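Local structure of amino acid ABC transporter, periplasmic amino acid-binding protein, putative (Streptococcus pneumoniae, 4I62) at residues 40-46 / 82-88; 120-126 / 227-233. The protein binds L-arginine outside the cell and probably delivers it to an ABC transporter for uptake. One frame throughout, in Å; residues are numbered along the deposited sequence.

Contact 1 (40-46 / 82-88) and contact 2 (120-126 / 227-233) follow one another along the chain, and their centres lie 15 Å apart. They do not touch, the nearest atoms being about 7 Å apart, but strand 104-105 connects them: Leu104 is hydrogen-bonded through its backbone to Val42 and Ala44, while Ala105 is bonded in the same way to Ala230. Each contact also supplies a residue to the pocket of the bound arginine. Asn46 of contact 1 grips the guanidinium group, and the side chain of Tyr227 in contact 2 comes within about 4 Å of the ligand and is hydrogen-bonded to Glu198, itself a partner of the arginine.

Contact 1 of 2, residues 40-46 / 82-88; sequences KLVVALN and ELELSPM. With ARG (arginine), chain B.
A salt bridge from Lys40 NZ to Glu84 OE1 (2.7 Å) spans two parallel strands; Lys40 is p at chi1 then extended, Glu84 t,t. Backbone hydrogen bonds run from Leu41 N to Glu82 O (2.8 Å), Glu84 N to Leu41 O (2.9 Å), Val43 N to Glu84 O (2.9 Å), Ser86 N to Val43 O (2.8 Å), Leu45 N to Ser86 O (3.3 Å) and Met88 N to Leu45 O (3.0 Å). Both segments are extended (phi/psi near -115/119 at Leu41 and Val43) and in register from Lys40-Glu82 to Leu45-Pro87; the short strand axes approach to 4.5 Å, with a crossing angle of -24°. At the far end Asn46 ND2 donates to Met88 O (3.0 Å), while Asn46 OD1 and O accept from the ligand's NH2 and NH1, 2.9 Å each. Leu41, Val43, Leu83 and Leu85 share one face, with Val43 CG2 3.6 Å from Leu83 CD1; helix 67-79 packs against Leu41, Leu45 and Leu83. Just past its strand, Met88 (p,t,p) brings CE within 3.8 Å of Ala44 CB, on the face carrying Val42 and Ser86, beside helix 90-98. This is a beta-alpha-beta crossover of the type II periplasmic binding protein fold, strand 40-45 delivering Asn46 into the arginine pocket.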
ATOM      1  N   LYS A  40      -1.471   2.902  24.161  1.00 13.53           N
ATOM      2  CA  LYS A  40      -1.933   2.407  22.864  1.00 13.70           C
ATOM      3  C   LYS A  40      -1.126   3.044  21.746  1.00 12.70           C
ATOM      4  O   LYS A  40      -0.554   4.106  21.934  1.00 13.81           O
ATOM      5  CB  LYS A  40      -3.427   2.628  22.661  1.00 16.41           C
ATOM      6  CG  LYS A  40      -3.838   4.054  22.602  1.00 20.38           C
ATOM      7  CD  LYS A  40      -5.361   4.086  22.530  1.00 23.19           C
ATOM      8  CE  LYS A  40      -5.882   5.482  22.358  1.00 26.89           C
ATOM      9  NZ  LYS A  40      -7.377   5.445  22.318  1.00 26.05           N
ATOM     10  N   LEU A  41      -1.052   2.322  20.640  1.00 12.24           N
ATOM     11  CA  LEU A  41      -0.333   2.723  19.438  1.00 10.83           C
ATOM     12  C   LEU A  41      -1.393   2.914  18.357  1.00 11.64           C
ATOM     13  O   LEU A  41      -2.083   1.961  18.007  1.00 12.36           O
ATOM     14  CB  LEU A  41       0.638   1.608  19.012  1.00 10.96           C
ATOM     15  CG  LEU A  41       1.414   1.844  17.704  1.00 11.22           C
ATOM     16  CD1 LEU A  41       2.455   2.927  17.885  1.00 12.00           C
ATOM     17  CD2 LEU A  41       2.030   0.537  17.227  1.00 10.88           C
ATOM     18  N   VAL A  42      -1.528   4.124  17.815  1.00 10.70           N
ATOM     19  CA  VAL A  42      -2.538   4.406  16.795  1.00 10.73           C
ATOM     20  C   VAL A  42      -1.913   4.357  15.411  1.00  9.56           C
ATOM     21  O   VAL A  42      -0.975   5.096  15.124  1.00 10.48           O
ATOM     22  CB  VAL A  42      -3.194   5.787  17.040  1.00 12.22           C
ATOM     23  CG1 VAL A  42      -4.285   6.029  16.001  1.00 12.79           C
ATOM     24  CG2 VAL A  42      -3.803   5.896  18.455  1.00 13.61           C
ATOM     25  N   VAL A  43      -2.401   3.445  14.580  1.00  9.16           N
ATOM     26  CA  VAL A  43      -1.831   3.205  13.245  1.00  8.11           C
ATOM     27  C   VAL A  43      -2.840   3.592  12.168  1.00  8.79           C
ATOM     28  O   VAL A  43      -3.924   3.016  12.079  1.00  9.55           O
ATOM     29  CB  VAL A  43      -1.458   1.719  13.106  1.00  9.06           C
ATOM     30  CG1 VAL A  43      -0.962   1.405  11.672  1.00  9.87           C
ATOM     31  CG2 VAL A  43      -0.353   1.319  14.118  1.00 10.42           C
ATOM     32  N   ALA A  44      -2.442   4.551  11.357  1.00  8.27           N
ATOM     33  CA  ALA A  44      -3.251   4.986  10.202  1.00  8.88           C
ATOM     34  C   ALA A  44      -3.008   4.086   9.006  1.00  7.86           C
ATOM     35  O   ALA A  44      -1.851   3.754   8.698  1.00  8.42           O
ATOM     36  CB  ALA A  44      -2.935   6.427   9.846  1.00 10.01           C
ATOM     37  N   LEU A  45      -4.080   3.737   8.299  1.00  8.05           N
ATOM     38  CA  LEU A  45      -3.951   2.889   7.128  1.00  7.63           C
ATOM     39  C   LEU A  45      -5.225   2.968   6.274  1.00  8.06           C
ATOM     40  O   LEU A  45      -6.289   3.362   6.760  1.00  8.81           O
ATOM     41  CB  LEU A  45      -3.626   1.440   7.487  1.00  8.51           C
ATOM     42  CG  LEU A  45      -4.746   0.586   8.073  1.00 12.13           C
ATOM     43  CD1 LEU A  45      -4.234  -0.813   8.302  1.00 14.94           C
ATOM     44  CD2 LEU A  45      -5.459   1.108   9.314  1.00 14.00           C
ATOM     45  N   ASN A  46      -5.105   2.558   5.016  1.00  7.79           N
ATOM     46  CA  ASN A  46      -6.242   2.490   4.101  1.00  8.25           C
ATOM     47  C   ASN A  46      -6.456   1.032   3.694  1.00  8.25           C
ATOM     48  O   ASN A  46      -5.680   0.498   2.880  1.00  8.93           O
ATOM     49  CB  ASN A  46      -5.947   3.347   2.880  1.00  8.51           C
ATOM     50  CG  ASN A  46      -6.982   3.138   1.796  1.00  8.76           C
ATOM     51  OD1 ASN A  46      -6.656   2.737   0.659  1.00 10.45           O
ATOM     52  ND2 ASN A  46      -8.242   3.325   2.157  1.00 10.95           N
ATOM     53  N   GLU A  82      -1.502  -1.445  23.627  1.00 12.64           N
ATOM     54  CA  GLU A  82      -2.579  -1.904  22.762  1.00 12.96           C
ATOM     55  C   GLU A  82      -2.437  -1.337  21.343  1.00 12.60           C
ATOM     56  O   GLU A  82      -1.911  -0.254  21.163  1.00 15.42           O
ATOM     57  CB  GLU A  82      -3.935  -1.480  23.323  1.00 13.87           C
ATOM     58  CG  GLU A  82      -4.165  -1.864  24.779  1.00 16.14           C
ATOM     59  CD  GLU A  82      -4.399  -3.346  24.964  1.00 16.08           C
ATOM     60  OE1 GLU A  82      -4.487  -4.054  23.952  1.00 16.85           O
ATOM     61  OE2 GLU A  82      -4.507  -3.802  26.115  1.00 16.94           O
ATOM     62  N   LEU A  83      -2.901  -2.078  20.358  1.00 11.73           N
ATOM     63  CA  LEU A  83      -2.980  -1.564  18.987  1.00 11.17           C
ATOM     64  C   LEU A  83      -4.364  -0.978  18.689  1.00 10.85           C
ATOM     65  O   LEU A  83      -5.375  -1.605  18.960  1.00 12.47           O
ATOM     66  CB  LEU A  83      -2.710  -2.692  18.007  1.00 11.00           C
ATOM     67  CG  LEU A  83      -2.859  -2.345  16.517  1.00 11.21           C
ATOM     68  CD1 LEU A  83      -1.876  -1.252  16.121  1.00 11.40           C
ATOM     69  CD2 LEU A  83      -2.669  -3.565  15.674  1.00 11.87           C
ATOM     70  N   GLU A  84      -4.393   0.229  18.131  1.00 10.94           N
ATOM     71  CA  GLU A  84      -5.647   0.837  17.667  1.00 11.85           C
ATOM     72  C   GLU A  84      -5.477   1.199  16.198  1.00 11.02           C
ATOM     73  O   GLU A  84      -4.590   1.983  15.845  1.00 13.03           O
ATOM     74  CB  GLU A  84      -5.960   2.087  18.484  1.00 12.81           C
ATOM     75  CG  GLU A  84      -7.233   2.753  18.088  1.00 16.56           C
ATOM     76  CD  GLU A  84      -7.536   3.987  18.918  1.00 19.20           C
ATOM     77  OE1 GLU A  84      -7.651   3.855  20.148  1.00 22.01           O
ATOM     78  OE2 GLU A  84      -7.646   5.096  18.339  1.00 24.40           O
ATOM     79  N   LEU A  85      -6.299   0.613  15.327  1.00 11.12           N
ATOM     80  CA  LEU A  85      -6.289   0.984  13.928  1.00 10.81           C
ATOM     81  C   LEU A  85      -7.108   2.219  13.669  1.00 10.18           C
ATOM     82  O   LEU A  85      -8.143   2.433  14.297  1.00 13.40           O
ATOM     83  CB  LEU A  85      -6.810  -0.151  13.077  1.00 11.70           C
ATOM     84  CG  LEU A  85      -6.048  -1.455  13.163  1.00 13.27           C
ATOM     85  CD1 LEU A  85      -6.679  -2.498  12.249  1.00 16.39           C
ATOM     86  CD2 LEU A  85      -4.541  -1.278  12.885  1.00 14.03           C
ATOM     87  N   SER A  86      -6.658   3.019  12.711  1.00 10.64           N
ATOM     88  CA  SER A  86      -7.372   4.218  12.306  1.00 10.91           C
ATOM     89  C   SER A  86      -7.537   4.171  10.800  1.00 10.23           C
ATOM     90  O   SER A  86      -6.699   4.691  10.034  1.00 10.25           O
ATOM     91  CB  SER A  86      -6.567   5.448  12.707  1.00 12.93           C
ATOM     92  OG  SER A  86      -7.336   6.626  12.538  1.00 15.93           O
ATOM     93  N   PRO A  87      -8.572   3.476  10.324  1.00 11.59           N
ATOM     94  CA  PRO A  87      -8.765   3.380   8.871  1.00 11.74           C
ATOM     95  C   PRO A  87      -9.233   4.697   8.275  1.00 10.59           C
ATOM     96  O   PRO A  87     -10.049   5.403   8.886  1.00 12.49           O
ATOM     97  CB  PRO A  87      -9.820   2.286   8.712  1.00 12.77           C
ATOM     98  CG  PRO A  87     -10.586   2.276   9.998  1.00 15.31           C
ATOM     99  CD  PRO A  87      -9.604   2.728  11.071  1.00 13.17           C
ATOM    100  N   MET A  88      -8.766   4.985   7.062  1.00 10.59           N
ATOM    101  CA  MET A  88      -9.095   6.231   6.410  1.00 11.11           C
ATOM    102  C   MET A  88      -8.706   6.139   4.951  1.00 10.36           C
ATOM    103  O   MET A  88      -8.086   5.169   4.533  1.00 10.82           O
ATOM    104  CB  MET A  88      -8.392   7.379   7.114  1.00 12.25           C
ATOM    105  CG  MET A  88      -6.874   7.308   7.009  1.00 12.72           C
ATOM    106  SD  MET A  88      -6.014   8.566   7.993  1.00 13.99           S
ATOM    107  CE  MET A  88      -6.382   8.083   9.655  1.00 15.44           C
TER
HETATM  108  N   ARG B 301       2.966   2.500  -2.239  1.00  7.22           N
HETATM  109  CA  ARG B 301       2.104   3.618  -2.706  1.00  7.21           C
HETATM  110  C   ARG B 301       2.429   4.917  -1.974  1.00  6.85           C
HETATM  111  O   ARG B 301       3.043   4.869  -0.887  1.00  7.83           O
HETATM  112  CB  ARG B 301       0.636   3.248  -2.621  1.00  7.22           C
HETATM  113  CG  ARG B 301       0.199   2.806  -1.222  1.00  7.27           C
HETATM  114  CD  ARG B 301      -1.308   2.723  -1.097  1.00  6.76           C
HETATM  115  NE  ARG B 301      -1.666   2.017   0.119  1.00  7.20           N
HETATM  116  CZ  ARG B 301      -2.896   1.802   0.538  1.00  6.86           C
HETATM  117  NH1 ARG B 301      -3.101   1.153   1.680  1.00  7.89           N
HETATM  118  NH2 ARG B 301      -3.929   2.245  -0.177  1.00  7.69           N
HETATM  119  OXT ARG B 301       2.002   5.997  -2.499  1.00  7.84           O

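Contact 2 of 2, residues 120-126 / 227-233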
ATOM      1  N   ASP A 120      10.025  10.732   9.469  1.00 15.17           N
ATOM      2  CA  ASP A 120      10.992   9.672   9.737  1.00 15.22           C
ATOM      3  C   ASP A 120      10.388   8.421   9.077  1.00 12.50           C
ATOM      4  O   ASP A 120       9.160   8.183   9.132  1.00 13.88           O
ATOM      5  CB  ASP A 120      11.138   9.399  11.252  1.00 19.87           C
ATOM      6  CG  ASP A 120      12.243  10.206  11.935  1.00 22.21           C
ATOM      7  OD1 ASP A 120      12.760  11.189  11.340  1.00 22.99           O
ATOM      8  OD2 ASP A 120      12.564   9.840  13.107  1.00 24.92           O
ATOM      9  N   PHE A 121      11.254   7.596   8.495  1.00 12.04           N
ATOM     10  CA  PHE A 121      10.842   6.296   8.022  1.00 10.56           C
ATOM     11  C   PHE A 121      11.623   5.211   8.722  1.00  9.81           C
ATOM     12  O   PHE A 121      12.822   5.341   8.984  1.00 11.88           O
ATOM     13  CB  PHE A 121      11.088   6.136   6.513  1.00 11.22           C
ATOM     14  CG  PHE A 121      10.036   6.774   5.640  1.00 10.51           C
ATOM     15  CD1 PHE A 121       8.825   6.150   5.489  1.00 11.25           C
ATOM     16  CD2 PHE A 121      10.268   7.957   4.967  1.00 12.80           C
ATOM     17  CE1 PHE A 121       7.848   6.687   4.648  1.00 12.18           C
ATOM     18  CE2 PHE A 121       9.280   8.508   4.134  1.00 14.19           C
ATOM     19  CZ  PHE A 121       8.077   7.866   3.981  1.00 13.45           C
ATOM     20  N   SER A 122      10.959   4.106   8.977  1.00  9.41           N
ATOM     21  CA  SER A 122      11.660   2.895   9.357  1.00  9.94           C
ATOM     22  C   SER A 122      12.593   2.434   8.256  1.00  9.18           C
ATOM     23  O   SER A 122      12.520   2.896   7.090  1.00  9.77           O
ATOM     24  CB  SER A 122      10.666   1.768   9.651  1.00 10.11           C
ATOM     25  OG  SER A 122      10.069   1.269   8.468  1.00  9.04           O
ATOM     26  N   THR A 123      13.458   1.491   8.600  1.00  9.70           N
ATOM     27  CA  THR A 123      14.146   0.718   7.592  1.00  9.85           C
ATOM     28  C   THR A 123      13.080   0.064   6.670  1.00  9.66           C
ATOM     29  O   THR A 123      11.959  -0.216   7.094  1.00 10.10           O
ATOM     30  CB  THR A 123      15.007  -0.330   8.279  1.00 10.32           C
ATOM     31  OG1 THR A 123      15.990  -0.827   7.374  1.00 12.06           O
ATOM     32  CG2 THR A 123      14.204  -1.486   8.775  1.00 11.18           C
ATOM     33  N   PRO A 124      13.406  -0.177   5.398  1.00 10.63           N
ATOM     34  CA  PRO A 124      12.371  -0.721   4.515  1.00 11.35           C
ATOM     35  C   PRO A 124      12.005  -2.150   4.864  1.00 10.16           C
ATOM     36  O   PRO A 124      12.873  -2.939   5.339  1.00 12.60           O
ATOM     37  CB  PRO A 124      13.030  -0.706   3.129  1.00 16.47           C
ATOM     38  CG  PRO A 124      14.182   0.216   3.236  1.00 18.67           C
ATOM     39  CD  PRO A 124      14.585   0.318   4.666  1.00 13.53           C
ATOM     40  N   TYR A 125      10.767  -2.514   4.605  1.00 10.91           N
ATOM     41  CA  TYR A 125      10.304  -3.865   4.845  1.00 11.36           C
ATOM     42  C   TYR A 125       9.804  -4.618   3.624  1.00 11.59           C
ATOM     43  O   TYR A 125       9.473  -5.803   3.762  1.00 13.64           O
ATOM     44  CB  TYR A 125       9.297  -3.960   5.996  1.00 11.65           C
ATOM     45  CG  TYR A 125       7.958  -3.316   5.727  1.00  9.64           C
ATOM     46  CD1 TYR A 125       6.938  -4.019   5.115  1.00  9.85           C
ATOM     47  CD2 TYR A 125       7.692  -2.012   6.152  1.00  9.67           C
ATOM     48  CE1 TYR A 125       5.677  -3.428   4.889  1.00  9.46           C
ATOM     49  CE2 TYR A 125       6.448  -1.408   5.951  1.00  8.74           C
ATOM     50  CZ  TYR A 125       5.448  -2.136   5.318  1.00  8.43           C
ATOM     51  OH  TYR A 125       4.212  -1.561   5.131  1.00  8.99           O
ATOM     52  N   TYR A 126       9.709  -3.964   2.466  1.00 10.66           N
ATOM     53  CA  TYR A 126       9.263  -4.662   1.263  1.00 11.00           C
ATOM     54  C   TYR A 126       9.749  -3.852   0.089  1.00 10.88           C
ATOM     55  O   TYR A 126       9.869  -2.611   0.188  1.00 12.05           O
ATOM     56  CB  TYR A 126       7.731  -4.718   1.199  1.00 11.92           C
ATOM     57  CG  TYR A 126       7.200  -5.598   0.110  1.00 12.05           C
ATOM     58  CD1 TYR A 126       7.159  -6.966   0.292  1.00 15.27           C
ATOM     59  CD2 TYR A 126       6.742  -5.085  -1.095  1.00 14.67           C
ATOM     60  CE1 TYR A 126       6.697  -7.818  -0.700  1.00 18.39           C
ATOM     61  CE2 TYR A 126       6.294  -5.949  -2.122  1.00 17.42           C
ATOM     62  CZ  TYR A 126       6.263  -7.303  -1.898  1.00 18.22           C
ATOM     63  OH  TYR A 126       5.799  -8.161  -2.881  1.00 20.33           O
ATOM     64  N   TYR A 227       8.731  -0.102   0.697  1.00  8.86           N
ATOM     65  CA  TYR A 227       7.763   0.239   1.712  1.00  8.37           C
ATOM     66  C   TYR A 227       8.451   0.382   3.082  1.00  8.89           C
ATOM     67  O   TYR A 227       9.375  -0.363   3.404  1.00  9.55           O
ATOM     68  CB  TYR A 227       6.698  -0.846   1.873  1.00  9.96           C
ATOM     69  CG  TYR A 227       5.758  -1.081   0.741  1.00  9.41           C
ATOM     70  CD1 TYR A 227       5.747  -0.288  -0.394  1.00 10.60           C
ATOM     71  CD2 TYR A 227       4.858  -2.145   0.833  1.00 10.26           C
ATOM     72  CE1 TYR A 227       4.826  -0.554  -1.441  1.00  9.80           C
ATOM     73  CE2 TYR A 227       3.963  -2.417  -0.182  1.00 10.67           C
ATOM     74  CZ  TYR A 227       3.957  -1.629  -1.311  1.00  9.31           C
ATOM     75  OH  TYR A 227       3.021  -1.928  -2.292  1.00 11.19           O
ATOM     76  N   ALA A 228       7.952   1.343   3.861  1.00  8.66           N
ATOM     77  CA  ALA A 228       8.471   1.597   5.191  1.00  9.14           C
ATOM     78  C   ALA A 228       7.351   2.147   6.065  1.00  8.78           C
ATOM     79  O   ALA A 228       6.291   2.587   5.564  1.00  8.38           O
ATOM     80  CB  ALA A 228       9.647   2.549   5.117  1.00 10.15           C
ATOM     81  N   VAL A 229       7.563   2.114   7.374  1.00  9.18           N
ATOM     82  CA  VAL A 229       6.641   2.713   8.323  1.00  9.05           C
ATOM     83  C   VAL A 229       6.977   4.187   8.478  1.00  9.22           C
ATOM     84  O   VAL A 229       8.138   4.535   8.691  1.00  9.76           O
ATOM     85  CB  VAL A 229       6.772   2.005   9.668  1.00  9.54           C
ATOM     86  CG1 VAL A 229       5.927   2.699  10.746  1.00 10.12           C
ATOM     87  CG2 VAL A 229       6.460   0.516   9.533  1.00  9.84           C
ATOM     88  N   ALA A 230       5.962   5.050   8.346  1.00  8.89           N
ATOM     89  CA  ALA A 230       6.206   6.499   8.506  1.00  9.25           C
ATOM     90  C   ALA A 230       5.822   6.945   9.887  1.00  9.67           C
ATOM     91  O   ALA A 230       4.837   6.465  10.484  1.00  9.74           O
ATOM     92  CB  ALA A 230       5.396   7.296   7.478  1.00 10.36           C
ATOM     93  N   MET A 231       6.586   7.892  10.393  1.00 10.32           N
ATOM     94  CA  MET A 231       6.329   8.467  11.702  1.00 12.13           C
ATOM     95  C   MET A 231       6.780   9.932  11.689  1.00 11.50           C
ATOM     96  O   MET A 231       7.397  10.394  10.728  1.00 12.93           O
ATOM     97  CB  MET A 231       7.033   7.658  12.796  1.00 13.40           C
ATOM     98  CG  MET A 231       8.520   7.717  12.726  1.00 14.11           C
ATOM     99  SD  MET A 231       9.320   6.321  13.562  1.00 16.08           S
ATOM    100  CE  MET A 231       9.189   5.061  12.285  1.00 18.43           C
ATOM    101  N   LYS A 232       6.422  10.659  12.734  1.00 12.45           N
ATOM    102  CA  LYS A 232       6.826  12.053  12.807  1.00 14.45           C
ATOM    103  C   LYS A 232       8.336  12.184  12.850  1.00 14.47           C
ATOM    104  O   LYS A 232       9.053  11.322  13.381  1.00 14.32           O
ATOM    105  CB  LYS A 232       6.172  12.770  13.981  1.00 19.26           C
ATOM    106  CG  LYS A 232       4.808  13.365  13.630  1.00 24.88           C
ATOM    107  CD  LYS A 232       4.160  14.008  14.851  1.00 30.46           C
ATOM    108  CE  LYS A 232       4.975  15.192  15.345  1.00 37.38           C
ATOM    109  NZ  LYS A 232       5.065  16.259  14.294  1.00 39.52           N
ATOM    110  N   LYS A 233       8.810  13.299  12.298  1.00 18.31           N
ATOM    111  CA  LYS A 233      10.228  13.591  12.227  0.52 22.04           C
ATOM    112  C   LYS A 233      10.804  13.573  13.625  1.00 22.28           C
ATOM    113  O   LYS A 233      10.134  13.961  14.584  1.00 20.71           O
ATOM    114  CB  LYS A 233      10.443  14.978  11.608  0.52 25.35           C
ATOM    115  CG  LYS A 233      11.826  15.198  11.019  0.52 26.92           C
ATOM    116  CD  LYS A 233      12.019  14.274   9.843  0.52 25.46           C
ATOM    117  CE  LYS A 233      13.258  14.608   9.040  0.52 25.71           C
ATOM    118  NZ  LYS A 233      13.374  13.672   7.881  0.52 22.96           N
TER
HETATM  119  O   HOH W   1       3.800   1.266   5.322  1.00  7.63           O
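Ala228 and Val229 occupy the middle of this contact, between the rings of Phe121 and Tyr125. Ala228 CB lies 3.7 Å from Phe121 CD1, and Ala230 CB 3.8 Å from Phe121 CE1. Tyr125, p at chi1, brings its ring back to the other segment: CE2 reaches Val229 CG2 at 4.1 Å, and Tyr227 CB sits over the ring face in a CH-pi contact, 4.1 Å from the centroid. Beyond it the rings of Tyr126 and Tyr227 meet obliquely, their centroids 5.5 Å apart, and both are edge-to-face with Phe52. At the opposite end Met231 CG packs 3.4 Å from Asp120 CB.

Asp120 and Met231 form an antiparallel hydrogen-bonded pair, N to O 2.9 Å in both directions, and Ser122 N donates to Val229 O (2.9 Å). The regular pairing breaks: Ser122 OG accepts from Val229 N (2.9 Å) and donates to Thr123 O (2.8 Å), its side chain standing in for a backbone carbonyl. Backbone hydrogen bonding resumes with Tyr125 N to Tyr227 O and Tyr227 N to Tyr126 O, both 2.8 Å, while a water joins Ala228 O (2.8 Å) to Tyr125 OH (2.9 Å). At the polar end, Asp120 OD2 accepts from Ser235 N and Lys233 NZ donates to Ser116 O.

The two segments lead into and out of the second lobe, consistent with the paired crossover strands that hinge type II binding proteins. The chemistry implies a crossing tied by backbone hydrogen bonds, bridged by a serine hydroxyl where the strands part, and ending in aromatic packing that places Tyr227 beside the bound arginine.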